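Local atomic coordinates of GCN5-related N-acetyltransferase (PDB entry 4MY0), a protein that binds acetyl-CoA and, as a GCN5-related N-acetyltransferase, probably transfers its acetyl group to an amine, possibly that of an aminoglycoside. Residues Phe213-Trp218 / Gln224-Val229; Asp70-Gln73 / Arg78-Pro81; Arg156-Arg161 / Ser232-Arg237; Pro117-Tyr122 / Leu132-Gly137. All coordinates share one frame; numbering follows the deposited sequence.

Interaction 1: Phe213-Trp218 / Gln224-Val229; sequences FVVYNW and QVDELV
The carbonyl oxygen of Val215 takes two backbone N-H groups from the opposite strand: Asp226 N at 2.9 Å and, more weakly, Glu227 N at 3.5 Å. This is a classic beta bulge in an antiparallel hairpin of the second GNAT domain, with two residues facing one and the register slipping by one between Val215 and Tyr216. On either side of it the ladder is regular, with hydrogen-bonded pairs at Asn217 and Gln224 and at Phe213 and Val229. The extra residue brings its carboxylate between two amides. Gln224 NE2 meets Asp226 OD1 at 2.7 Å, with the oxygen close to the amide plane, while Asn217 ND2 gives a weak, bent bond to Asp226 OD2 (2.9 Å, 123°), so both carboxylate oxygens have an amide donor. The same Asn217 ND2 also bonds weakly to Asn204, just before strand 205-209. Farther along, the Phe213 ring has CG between its own backbone N and carbonyl carbon (chi1 68°), a turn that brings the ring across to the other strand. Val229 CB sits over one face, Glu227 OE1 at the edge, and Phe171 stacks on the ring from helix 168-182. On the opposite face of the hairpin, Val214, Tyr216 and Leu228 pack on helix 233-244; there Val214 CG2 touches Leu228 CD1 at 3.7 Å and Val225 CG1 at 4.0 Å.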
loop_
_atom_site.group_PDB
_atom_site.type_symbol
_atom_site.label_atom_id
_atom_site.label_comp_id
_atom_site.label_asym_id
_atom_site.label_seq_id
_atom_site.Cartn_x
_atom_site.Cartn_y
_atom_site.Cartn_z
ATOM N N PHE C 213 10.126 -35.840 6.306
ATOM C CA PHE C 213 9.937 -35.311 4.962
ATOM C C PHE C 213 9.498 -33.852 4.971
ATOM O O PHE C 213 9.072 -33.327 5.993
ATOM C CB PHE C 213 8.926 -36.152 4.175
ATOM C CG PHE C 213 7.507 -36.072 4.692
ATOM C CD1 PHE C 213 6.964 -37.121 5.425
ATOM C CD2 PHE C 213 6.697 -34.978 4.397
ATOM C CE1 PHE C 213 5.651 -37.067 5.881
ATOM C CE2 PHE C 213 5.385 -34.910 4.856
ATOM C CZ PHE C 213 4.859 -35.956 5.596
ATOM N N VAL C 214 9.566 -33.212 3.815
ATOM C CA VAL C 214 9.042 -31.858 3.688
ATOM C C VAL C 214 8.426 -31.727 2.303
ATOM O O VAL C 214 8.939 -32.288 1.314
ATOM C CB VAL C 214 10.136 -30.787 3.922
ATOM C CG1 VAL C 214 11.234 -30.904 2.885
ATOM C CG2 VAL C 214 9.539 -29.358 3.909
ATOM N N VAL C 215 7.298 -31.032 2.242
ATOM C CA VAL C 215 6.669 -30.710 0.971
ATOM C C VAL C 215 6.478 -29.206 0.933
ATOM O O VAL C 215 5.898 -28.624 1.850
ATOM C CB VAL C 215 5.311 -31.402 0.814
ATOM C CG1 VAL C 215 4.725 -31.107 -0.572
ATOM C CG2 VAL C 215 5.469 -32.921 1.027
ATOM N N TYR C 216 6.988 -28.566 -0.113
ATOM C CA TYR C 216 6.836 -27.122 -0.237
ATOM C C TYR C 216 6.637 -26.694 -1.687
ATOM O O TYR C 216 6.704 -27.520 -2.607
ATOM C CB TYR C 216 8.003 -26.371 0.417
ATOM C CG TYR C 216 9.352 -26.560 -0.243
ATOM C CD1 TYR C 216 9.907 -25.560 -1.033
ATOM C CD2 TYR C 216 10.085 -27.722 -0.051
ATOM C CE1 TYR C 216 11.140 -25.720 -1.620
ATOM C CE2 TYR C 216 11.322 -27.894 -0.640
ATOM C CZ TYR C 216 11.845 -26.893 -1.423
ATOM O OH TYR C 216 13.092 -27.064 -1.989
ATOM N N ASN C 217 6.351 -25.408 -1.883
ATOM C CA ASN C 217 6.080 -24.882 -3.222
ATOM C C ASN C 217 6.250 -23.368 -3.254
ATOM O O ASN C 217 6.446 -22.738 -2.208
ATOM C CB ASN C 217 4.664 -25.263 -3.674
ATOM C CG ASN C 217 3.630 -25.073 -2.575
ATOM O OD1 ASN C 217 3.288 -23.947 -2.215
ATOM N ND2 ASN C 217 3.134 -26.183 -2.029
ATOM N N TRP C 218 6.177 -22.783 -4.449
ATOM C CA TRP C 218 6.277 -21.332 -4.579
ATOM C C TRP C 218 4.984 -20.653 -4.192
ATOM O O TRP C 218 3.907 -21.126 -4.552
ATOM C CB TRP C 218 6.621 -20.954 -6.014
ATOM C CG TRP C 218 8.027 -21.315 -6.370
ATOM C CD1 TRP C 218 8.445 -22.406 -7.082
ATOM C CD2 TRP C 218 9.210 -20.590 -6.012
ATOM N NE1 TRP C 218 9.812 -22.392 -7.193
ATOM C CE2 TRP C 218 10.307 -21.285 -6.550
ATOM C CE3 TRP C 218 9.444 -19.404 -5.309
ATOM C CZ2 TRP C 218 11.622 -20.843 -6.394
ATOM C CZ3 TRP C 218 10.744 -18.965 -5.153
ATOM C CH2 TRP C 218 11.820 -19.689 -5.686
ATOM N N GLN C 224 6.514 -21.684 0.398
ATOM C CA GLN C 224 5.520 -22.039 1.388
ATOM C C GLN C 224 5.675 -23.522 1.711
ATOM O O GLN C 224 5.669 -24.364 0.813
ATOM C CB GLN C 224 4.124 -21.784 0.844
ATOM C CG GLN C 224 3.043 -22.417 1.699
ATOM C CD GLN C 224 1.677 -22.303 1.074
ATOM O OE1 GLN C 224 1.159 -21.204 0.904
ATOM N NE2 GLN C 224 1.081 -23.444 0.724
ATOM N N VAL C 225 5.815 -23.834 2.991
ATOM C CA VAL C 225 5.907 -25.226 3.426
ATOM C C VAL C 225 4.497 -25.717 3.753
ATOM O O VAL C 225 3.825 -25.134 4.606
ATOM C CB VAL C 225 6.835 -25.344 4.642
ATOM C CG1 VAL C 225 6.781 -26.749 5.241
ATOM C CG2 VAL C 225 8.268 -24.969 4.246
ATOM N N ASP C 226 4.029 -26.746 3.044
ATOM C CA ASP C 226 2.715 -27.334 3.316
ATOM C C ASP C 226 2.799 -28.243 4.533
ATOM O O ASP C 226 1.852 -28.354 5.313
ATOM C CB ASP C 226 2.213 -28.170 2.131
ATOM C CG ASP C 226 1.768 -27.328 0.948
ATOM O OD1 ASP C 226 1.502 -26.113 1.122
ATOM O OD2 ASP C 226 1.669 -27.905 -0.163
ATOM N N GLU C 227 3.930 -28.925 4.672
ATOM C CA GLU C 227 4.099 -29.863 5.770
ATOM C C GLU C 227 5.557 -30.252 5.926
ATOM O O GLU C 227 6.242 -30.524 4.931
ATOM C CB GLU C 227 3.232 -31.121 5.565
ATOM C CG GLU C 227 3.330 -32.109 6.735
ATOM C CD GLU C 227 2.345 -33.285 6.632
ATOM O OE1 GLU C 227 1.895 -33.600 5.505
ATOM O OE2 GLU C 227 2.031 -33.896 7.685
ATOM N N LEU C 228 6.024 -30.268 7.175
ATOM C CA LEU C 228 7.345 -30.793 7.498
ATOM C C LEU C 228 7.194 -31.701 8.699
ATOM O O LEU C 228 6.634 -31.305 9.723
ATOM C CB LEU C 228 8.339 -29.674 7.816
ATOM C CG LEU C 228 9.808 -30.116 7.827
ATOM C CD1 LEU C 228 10.727 -28.972 7.364
ATOM C CD2 LEU C 228 10.210 -30.621 9.206
ATOM N N VAL C 229 7.695 -32.922 8.568
ATOM C CA VAL C 229 7.688 -33.879 9.669
ATOM C C VAL C 229 9.122 -34.340 9.904
ATOM O O VAL C 229 9.828 -34.696 8.962
ATOM C CB VAL C 229 6.789 -35.084 9.339
ATOM C CG1 VAL C 229 6.982 -36.219 10.346
ATOM C CG2 VAL C 229 5.328 -34.636 9.294
#

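Interaction 2: Asp70-Gln73 / Arg78-Pro81; sequences DFQQ and RRVP
The flat end amide of Gln72 slants over the stem of Arg79, its plane 39° from that of the guanidinium, and meets the stem, not the guanidinium farther out. Its partners are aliphatic carbons: Gln72 OE1 lies 3.7 Å from Arg79 CB, and Gln72 NE2 is 4.1 Å from Arg79 CD. The setting is an antiparallel beta hairpin of the first GNAT domain, made by strands 61-75 and 78-90. Both side chains reach out extended, Gln72 with CG beside its backbone N (chi1 -54°), which lays its length over the neighbouring strand. An alanine here is likely to take away the amide that lies against the Arg79 stem, leaving it freer to swing. The backbone ladder is short: Gln73 N reaches Val80 O at 2.6 Å, and Val80 N returns to Gln73 O at 2.8 Å, with both donors tilted well off the carbonyl planes. Val80 O also receives a CA-H contact from Gln72 CA at 3.2 Å. On the face of Gln73 and Val80, the Gln73 amide turns away from strand 78-90, to Trp75 NE1 and the carbonyl of Gly186. Phe71 packs among Trp69, Trp190 and Phe392. Val80 meanwhile leans on the backbone of its partner, its CB 3.5 Å and its CG2 3.6 Å from Gln73 O.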
loop_
_atom_site.group_PDB
_atom_site.type_symbol
_atom_site.label_atom_id
_atom_site.label_comp_id
_atom_site.label_asym_id
_atom_site.label_seq_id
_atom_site.Cartn_x
_atom_site.Cartn_y
_atom_site.Cartn_z
ATOM N N ASP C 70 -14.264 -38.007 2.920
ATOM C CA ASP C 70 -14.090 -39.158 3.805
ATOM C C ASP C 70 -12.724 -39.086 4.490
ATOM O O ASP C 70 -11.783 -39.786 4.108
ATOM C CB ASP C 70 -14.229 -40.471 3.019
ATOM C CG ASP C 70 -13.347 -40.507 1.779
ATOM O OD1 ASP C 70 -13.076 -39.424 1.206
ATOM O OD2 ASP C 70 -12.923 -41.617 1.384
ATOM N N PHE C 71 -12.607 -38.224 5.495
ATOM C CA PHE C 71 -11.331 -38.042 6.189
ATOM C C PHE C 71 -11.223 -38.979 7.372
ATOM O O PHE C 71 -12.189 -39.643 7.735
ATOM C CB PHE C 71 -11.234 -36.634 6.768
ATOM C CG PHE C 71 -11.002 -35.549 5.754
ATOM C CD1 PHE C 71 -10.095 -35.717 4.717
ATOM C CD2 PHE C 71 -11.674 -34.336 5.873
ATOM C CE1 PHE C 71 -9.870 -34.689 3.798
ATOM C CE2 PHE C 71 -11.459 -33.301 4.965
ATOM C CZ PHE C 71 -10.559 -33.483 3.918
ATOM N N GLN C 72 -10.038 -39.009 7.980
ATOM C CA GLN C 72 -9.910 -39.375 9.383
ATOM C C GLN C 72 -9.301 -38.149 10.043
ATOM O O GLN C 72 -8.727 -37.292 9.354
ATOM C CB GLN C 72 -9.023 -40.611 9.582
ATOM C CG GLN C 72 -9.454 -41.816 8.753
ATOM C CD GLN C 72 -9.001 -43.126 9.351
ATOM O OE1 GLN C 72 -9.462 -43.519 10.422
ATOM N NE2 GLN C 72 -8.101 -43.818 8.662
ATOM N N GLN C 73 -9.438 -38.034 11.361
ATOM C CA GLN C 73 -8.861 -36.887 12.060
ATOM C C GLN C 73 -8.184 -37.365 13.331
ATOM O O GLN C 73 -8.726 -38.194 14.072
ATOM C CB GLN C 73 -9.910 -35.813 12.364
ATOM C CG GLN C 73 -9.294 -34.457 12.732
ATOM C CD GLN C 73 -10.336 -33.419 13.090
ATOM O OE1 GLN C 73 -11.419 -33.755 13.565
ATOM N NE2 GLN C 73 -10.014 -32.150 12.859
ATOM N N ARG C 78 -4.864 -40.734 18.210
ATOM C CA ARG C 78 -5.575 -41.808 17.512
ATOM C C ARG C 78 -6.395 -41.262 16.331
ATOM O O ARG C 78 -6.816 -40.099 16.338
ATOM C CB ARG C 78 -6.458 -42.607 18.479
ATOM C CG ARG C 78 -5.677 -43.345 19.568
ATOM C CD ARG C 78 -6.279 -44.721 19.867
ATOM N NE ARG C 78 -7.528 -44.637 20.614
ATOM C CZ ARG C 78 -8.573 -45.447 20.438
ATOM N NH1 ARG C 78 -8.542 -46.407 19.523
ATOM N NH2 ARG C 78 -9.664 -45.285 21.171
ATOM N N ARG C 79 -6.619 -42.096 15.317
ATOM C CA ARG C 79 -7.359 -41.669 14.122
ATOM C C ARG C 79 -8.857 -41.876 14.289
ATOM O O ARG C 79 -9.297 -42.970 14.626
ATOM C CB ARG C 79 -6.896 -42.445 12.883
ATOM C CG ARG C 79 -5.421 -42.272 12.517
ATOM C CD ARG C 79 -5.076 -43.244 11.399
ATOM N NE ARG C 79 -3.654 -43.282 11.100
ATOM C CZ ARG C 79 -2.765 -43.985 11.797
ATOM N NH1 ARG C 79 -3.152 -44.698 12.850
ATOM N NH2 ARG C 79 -1.482 -43.961 11.450
ATOM N N VAL C 80 -9.639 -40.834 14.044
ATOM C CA VAL C 80 -11.087 -40.919 14.176
ATOM C C VAL C 80 -11.718 -40.600 12.822
ATOM O O VAL C 80 -11.409 -39.559 12.233
ATOM C CB VAL C 80 -11.604 -39.900 15.218
ATOM C CG1 VAL C 80 -13.094 -40.117 15.503
ATOM C CG2 VAL C 80 -10.770 -39.974 16.509
ATOM N N PRO C 81 -12.590 -41.500 12.316
ATOM C CA PRO C 81 -13.247 -41.231 11.023
ATOM C C PRO C 81 -14.006 -39.906 11.100
ATOM O O PRO C 81 -14.605 -39.610 12.141
ATOM C CB PRO C 81 -14.216 -42.406 10.859
ATOM C CG PRO C 81 -13.600 -43.542 11.721
ATOM C CD PRO C 81 -13.008 -42.789 12.908
#

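Interaction 3: Arg156-Arg161 / Ser232-Arg237; sequences REVAVR and SEATAR
Val158 and Ala234 form the close part of this contact, where the loop before strand 161-162 lies against the first turn of helix 233-244, N-capped by Ser232. Val158 CG2 reaches the helix backbone at Ala234 O (3.5 Å) and the methyl Ala234 CB (3.7 Å). The other branch, Val158 CG1, stands anti to the backbone N (chi1 -178°) and comes within 3.9 Å of Thr235 OG1, so the isopropyl fork straddles two successive helix residues. Ala209 of strand 205-209 and Ala238, a turn further along the helix, close in on the same valine.

At the cap, Ser232 OG accepts a weak bond from Thr235 N at 3.3 Å. Both hydroxyls, Ser232 OG and Thr235 OG1, are also hydrogen-bonded to the carboxylate of Asp211, whose negative charge near the helix N-terminus would suit the positive end of the helix dipole.

The solvent side is loose by comparison. Glu157 bends back at chi2 (-71°) and lays OE1 3.7 Å from Ala234 CB, a carboxylate resting on a methyl with no hydrogen bond across the contact. Arg156 beside it is exposed and poorly ordered, although its carbonyl oxygen is hydrogen-bonded by Arg97 of a neighbouring subunit. Apart from the contact, an intrahelical salt bridge joins Arg237 to Glu233 one turn back; Arg237 NH1 also bonds to the carbonyl of Leu153, while Arg237 NE lies 3.2 Å from Glu233 OE1, with that oxygen in the guanidinium plane.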
loop_
_atom_site.group_PDB
_atom_site.type_symbol
_atom_site.label_atom_id
_atom_site.label_comp_id
_atom_site.label_asym_id
_atom_site.label_seq_id
_atom_site.Cartn_x
_atom_site.Cartn_y
_atom_site.Cartn_z
ATOM N N ARG C 156 23.967 -31.390 7.346
ATOM C CA ARG C 156 24.506 -31.781 6.039
ATOM C C ARG C 156 24.752 -33.288 5.934
ATOM O O ARG C 156 24.797 -33.846 4.839
ATOM C CB ARG C 156 25.809 -31.033 5.752
ATOM C CG ARG C 156 25.671 -29.523 5.718
ATOM C CD ARG C 156 25.813 -28.976 4.305
ATOM N NE ARG C 156 25.978 -27.525 4.308
ATOM C CZ ARG C 156 27.143 -26.912 4.502
ATOM N NH1 ARG C 156 27.210 -25.585 4.490
ATOM N NH2 ARG C 156 28.243 -27.625 4.712
ATOM N N GLU C 157 24.911 -33.938 7.083
ATOM C CA GLU C 157 25.225 -35.365 7.142
ATOM C C GLU C 157 23.988 -36.252 6.927
ATOM O O GLU C 157 24.099 -37.473 6.784
ATOM C CB GLU C 157 25.894 -35.700 8.486
ATOM C CG GLU C 157 24.971 -35.611 9.725
ATOM C CD GLU C 157 24.577 -34.176 10.109
ATOM O OE1 GLU C 157 23.909 -33.991 11.151
ATOM O OE2 GLU C 157 24.934 -33.234 9.376
ATOM N N VAL C 158 22.809 -35.639 6.892
ATOM C CA VAL C 158 21.579 -36.405 6.707
ATOM C C VAL C 158 21.268 -36.609 5.227
ATOM O O VAL C 158 21.182 -35.643 4.461
ATOM C CB VAL C 158 20.377 -35.711 7.373
ATOM C CG1 VAL C 158 19.110 -36.556 7.217
ATOM C CG2 VAL C 158 20.669 -35.443 8.839
ATOM N N ALA C 159 21.092 -37.869 4.832
ATOM C CA ALA C 159 20.650 -38.201 3.478
ATOM C C ALA C 159 19.222 -37.700 3.244
ATOM O O ALA C 159 18.298 -38.078 3.960
ATOM C CB ALA C 159 20.747 -39.719 3.232
ATOM N N VAL C 160 19.064 -36.826 2.253
ATOM C CA VAL C 160 17.770 -36.278 1.871
ATOM C C VAL C 160 17.619 -36.471 0.371
ATOM O O VAL C 160 18.494 -36.071 -0.384
ATOM C CB VAL C 160 17.698 -34.771 2.153
ATOM C CG1 VAL C 160 16.400 -34.199 1.615
ATOM C CG2 VAL C 160 17.813 -34.503 3.633
ATOM N N ARG C 161 16.532 -37.091 -0.075
ATOM C CA ARG C 161 16.375 -37.305 -1.510
ATOM C C ARG C 161 15.045 -36.761 -2.010
ATOM O O ARG C 161 14.104 -36.578 -1.235
ATOM C CB ARG C 161 16.507 -38.791 -1.862
ATOM C CG ARG C 161 15.252 -39.574 -1.614
ATOM C CD ARG C 161 15.295 -40.943 -2.311
ATOM N NE ARG C 161 13.969 -41.551 -2.389
ATOM C CZ ARG C 161 13.462 -42.350 -1.459
ATOM N NH1 ARG C 161 12.248 -42.870 -1.610
ATOM N NH2 ARG C 161 14.172 -42.640 -0.378
ATOM N N SER C 232 13.968 -36.477 14.279
ATOM C CA SER C 232 15.237 -36.197 14.947
ATOM C C SER C 232 15.729 -34.790 14.642
ATOM O O SER C 232 15.339 -34.191 13.640
ATOM C CB SER C 232 16.312 -37.207 14.536
ATOM O OG SER C 232 16.768 -36.936 13.225
ATOM N N GLU C 233 16.597 -34.272 15.506
ATOM C CA GLU C 233 17.097 -32.911 15.350
ATOM C C GLU C 233 17.860 -32.749 14.038
ATOM O O GLU C 233 17.596 -31.827 13.274
ATOM C CB GLU C 233 17.994 -32.542 16.533
ATOM C CG GLU C 233 18.420 -31.081 16.572
ATOM C CD GLU C 233 19.562 -30.841 17.547
ATOM O OE1 GLU C 233 20.098 -29.707 17.567
ATOM O OE2 GLU C 233 19.926 -31.787 18.285
ATOM N N ALA C 234 18.806 -33.648 13.784
ATOM C CA ALA C 234 19.564 -33.610 12.541
ATOM C C ALA C 234 18.660 -33.576 11.298
ATOM O O ALA C 234 18.919 -32.838 10.348
ATOM C CB ALA C 234 20.533 -34.789 12.475
ATOM N N THR C 235 17.599 -34.375 11.300
ATOM C CA THR C 235 16.710 -34.424 10.147
ATOM C C THR C 235 15.898 -33.140 10.012
ATOM O O THR C 235 15.697 -32.648 8.903
ATOM C CB THR C 235 15.775 -35.637 10.222
ATOM O OG1 THR C 235 16.561 -36.824 10.161
ATOM C CG2 THR C 235 14.796 -35.642 9.068
ATOM N N ALA C 236 15.424 -32.599 11.134
ATOM C CA ALA C 236 14.689 -31.335 11.080
ATOM C C ALA C 236 15.568 -30.241 10.473
ATOM O O ALA C 236 15.135 -29.500 9.585
ATOM C CB ALA C 236 14.180 -30.931 12.464
ATOM N N ARG C 237 16.808 -30.158 10.941
ATOM C CA ARG C 237 17.722 -29.144 10.437
ATOM C C ARG C 237 17.917 -29.318 8.934
ATOM O O ARG C 237 17.813 -28.352 8.179
ATOM C CB ARG C 237 19.051 -29.202 11.184
ATOM C CG ARG C 237 18.948 -28.776 12.642
ATOM C CD ARG C 237 20.304 -28.908 13.365
ATOM N NE ARG C 237 20.268 -28.331 14.709
ATOM C CZ ARG C 237 20.373 -27.027 14.963
ATOM N NH1 ARG C 237 20.526 -26.163 13.968
ATOM N NH2 ARG C 237 20.334 -26.584 16.211
#

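Interaction 4: Pro117-Tyr122 / Leu132-Gly137; sequences PISALY and LGYEFG
Tyr134 reaches across to Leu121 and Ser119 with a ring swung beside its own backbone N (chi1 -74°), so that beyond CB it points at strand 118-121. Along the ring, Tyr134 CD1 comes first, 3.9 Å from Leu121 CD2. Tyr134 CE1 is nearer to Leu121 CD2, at 3.5 Å, and Tyr134 CZ follows at 3.6 Å. Leu121 CD2 thus stands over the ring face as a CH-pi contact, 3.8 Å from the centroid of the Tyr134 ring and displaced toward the rim. At the tip, Tyr134 OH donates to Ser119 OG at 2.8 Å. This buried spot belongs to the first GNAT domain and joins strand 118-121 to the residues just after helix 126-131, which ends in a Schellman motif at Gly133. Ser119 OG is bonded in turn to the carbonyl of Ala83, so a short chain of hydrogen bonds runs from the tyrosine through Ser119 to the neighbouring strand 78-90. A phenylalanine in place of Tyr134 would probably leave Ser119 OG without the proton it accepts. Met104 and Leu108 of helix 99-113 also touch the tyrosine. Leu121 in turn packs on Tyr129, an acetyl-CoA-binding residue, and Leu121 CG lies 4.0 Å from Tyr134 CE1.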
loop_
_atom_site.group_PDB
_atom_site.type_symbol
_atom_site.label_atom_id
_atom_site.label_comp_id
_atom_site.label_asym_id
_atom_site.label_seq_id
_atom_site.Cartn_x
_atom_site.Cartn_y
_atom_site.Cartn_z
ATOM N N PRO C 117 -18.296 -40.602 13.235
ATOM C CA PRO C 117 -18.771 -40.105 14.534
ATOM C C PRO C 117 -18.520 -38.604 14.748
ATOM O O PRO C 117 -19.039 -38.033 15.713
ATOM C CB PRO C 117 -17.954 -40.929 15.531
ATOM C CG PRO C 117 -16.635 -41.169 14.807
ATOM C CD PRO C 117 -17.027 -41.350 13.349
ATOM N N ILE C 118 -17.746 -37.965 13.871
ATOM C CA ILE C 118 -17.538 -36.530 13.984
ATOM C C ILE C 118 -17.493 -35.879 12.604
ATOM O O ILE C 118 -17.336 -36.554 11.581
ATOM C CB ILE C 118 -16.211 -36.179 14.704
ATOM C CG1 ILE C 118 -15.024 -36.761 13.934
ATOM C CG2 ILE C 118 -16.219 -36.646 16.169
ATOM C CD1 ILE C 118 -13.649 -36.388 14.519
ATOM N N SER C 119 -17.607 -34.559 12.591
ATOM C CA SER C 119 -17.602 -33.801 11.349
ATOM C C SER C 119 -16.899 -32.464 11.576
ATOM O O SER C 119 -17.014 -31.873 12.651
ATOM C CB SER C 119 -19.045 -33.586 10.868
ATOM O OG SER C 119 -19.086 -32.744 9.734
ATOM N N ALA C 120 -16.158 -31.992 10.575
ATOM C CA ALA C 120 -15.492 -30.697 10.676
ATOM C C ALA C 120 -15.623 -29.907 9.370
ATOM O O ALA C 120 -15.884 -30.479 8.306
ATOM C CB ALA C 120 -14.002 -30.863 11.079
ATOM N N LEU C 121 -15.450 -28.591 9.469
ATOM C CA LEU C 121 -15.478 -27.702 8.311
ATOM C C LEU C 121 -14.908 -26.334 8.680
ATOM O O LEU C 121 -14.863 -25.967 9.867
ATOM C CB LEU C 121 -16.915 -27.524 7.803
ATOM C CG LEU C 121 -17.962 -27.029 8.824
ATOM C CD1 LEU C 121 -18.051 -25.508 8.903
ATOM C CD2 LEU C 121 -19.350 -27.638 8.533
ATOM N N TYR C 122 -14.481 -25.600 7.653
ATOM C CA TYR C 122 -14.087 -24.202 7.750
ATOM C C TYR C 122 -15.277 -23.366 7.296
ATOM O O TYR C 122 -15.598 -23.338 6.104
ATOM C CB TYR C 122 -12.919 -23.918 6.798
ATOM C CG TYR C 122 -11.577 -24.425 7.288
ATOM C CD1 TYR C 122 -10.733 -23.603 8.031
ATOM C CD2 TYR C 122 -11.154 -25.717 7.006
ATOM C CE1 TYR C 122 -9.490 -24.068 8.486
ATOM C CE2 TYR C 122 -9.925 -26.194 7.454
ATOM C CZ TYR C 122 -9.101 -25.365 8.191
ATOM O OH TYR C 122 -7.888 -25.846 8.634
ATOM N N LEU C 132 -26.761 -25.484 13.687
ATOM C CA LEU C 132 -26.760 -26.935 13.449
ATOM C C LEU C 132 -25.913 -27.712 14.450
ATOM O O LEU C 132 -25.852 -28.947 14.389
ATOM C CB LEU C 132 -26.255 -27.240 12.037
ATOM C CG LEU C 132 -27.238 -26.845 10.944
ATOM C CD1 LEU C 132 -26.474 -26.540 9.694
ATOM C CD2 LEU C 132 -28.237 -27.959 10.705
ATOM N N GLY C 133 -25.233 -27.006 15.352
ATOM C CA GLY C 133 -24.514 -27.684 16.409
ATOM C C GLY C 133 -22.995 -27.679 16.328
ATOM O O GLY C 133 -22.345 -28.240 17.205
ATOM N N TYR C 134 -22.419 -27.046 15.305
ATOM C CA TYR C 134 -20.968 -26.982 15.194
ATOM C C TYR C 134 -20.403 -25.899 16.115
ATOM O O TYR C 134 -21.078 -24.903 16.398
ATOM C CB TYR C 134 -20.553 -26.645 13.760
ATOM C CG TYR C 134 -20.706 -27.774 12.755
ATOM C CD1 TYR C 134 -19.596 -28.511 12.335
ATOM C CD2 TYR C 134 -21.949 -28.079 12.193
ATOM C CE1 TYR C 134 -19.724 -29.535 11.392
ATOM C CE2 TYR C 134 -22.083 -29.094 11.248
ATOM C CZ TYR C 134 -20.967 -29.822 10.853
ATOM O OH TYR C 134 -21.092 -30.846 9.918
ATOM N N GLU C 135 -19.164 -26.076 16.567
ATOM C CA GLU C 135 -18.470 -24.995 17.270
ATOM C C GLU C 135 -16.995 -25.034 16.902
ATOM O O GLU C 135 -16.493 -26.086 16.491
ATOM C CB GLU C 135 -18.655 -25.104 18.795
ATOM C CG GLU C 135 -18.246 -23.826 19.579
ATOM C CD GLU C 135 -18.707 -22.539 18.881
ATOM O OE1 GLU C 135 -17.877 -21.916 18.167
ATOM O OE2 GLU C 135 -19.900 -22.163 19.022
ATOM N N PHE C 136 -16.305 -23.894 17.031
ATOM C CA PHE C 136 -14.858 -23.859 16.799
ATOM C C PHE C 136 -14.137 -24.897 17.643
ATOM O O PHE C 136 -14.419 -25.044 18.843
ATOM C CB PHE C 136 -14.281 -22.459 17.030
ATOM C CG PHE C 136 -14.636 -21.482 15.937
ATOM C CD1 PHE C 136 -14.398 -21.798 14.597
ATOM C CD2 PHE C 136 -15.255 -20.284 16.236
ATOM C CE1 PHE C 136 -14.738 -20.907 13.569
ATOM C CE2 PHE C 136 -15.597 -19.383 15.220
ATOM C CZ PHE C 136 -15.328 -19.696 13.884
ATOM N N GLY C 137 -13.230 -25.630 16.999
ATOM C CA GLY C 137 -12.563 -26.750 17.637
ATOM C C GLY C 137 -11.050 -26.664 17.568
ATOM O O GLY C 137 -10.355 -27.359 18.311
#

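How the interactions relate
Along the chain, interaction 2 closes first, then interaction 4, and interaction 1 is nested inside the loop closed by interaction 3. Interactions 2 and 4, their centres about 14 Å apart, touch: strands 78-90 and 118-121 are neighbours, and Pro81 O comes 3.2 Å from Pro117 CD. Interaction 1 lies about 22 Å from interaction 2 and about 27 Å from interaction 4 between centres. It is joined to interaction 3, about 15 Å away between centres, by strand 222-230 running into helix 233-244. Interactions 2 and 4 thus belong to the first GNAT domain, interaction 1 and the helix of interaction 3 to the second, and interactions 1 and 3 both meet a second subunit.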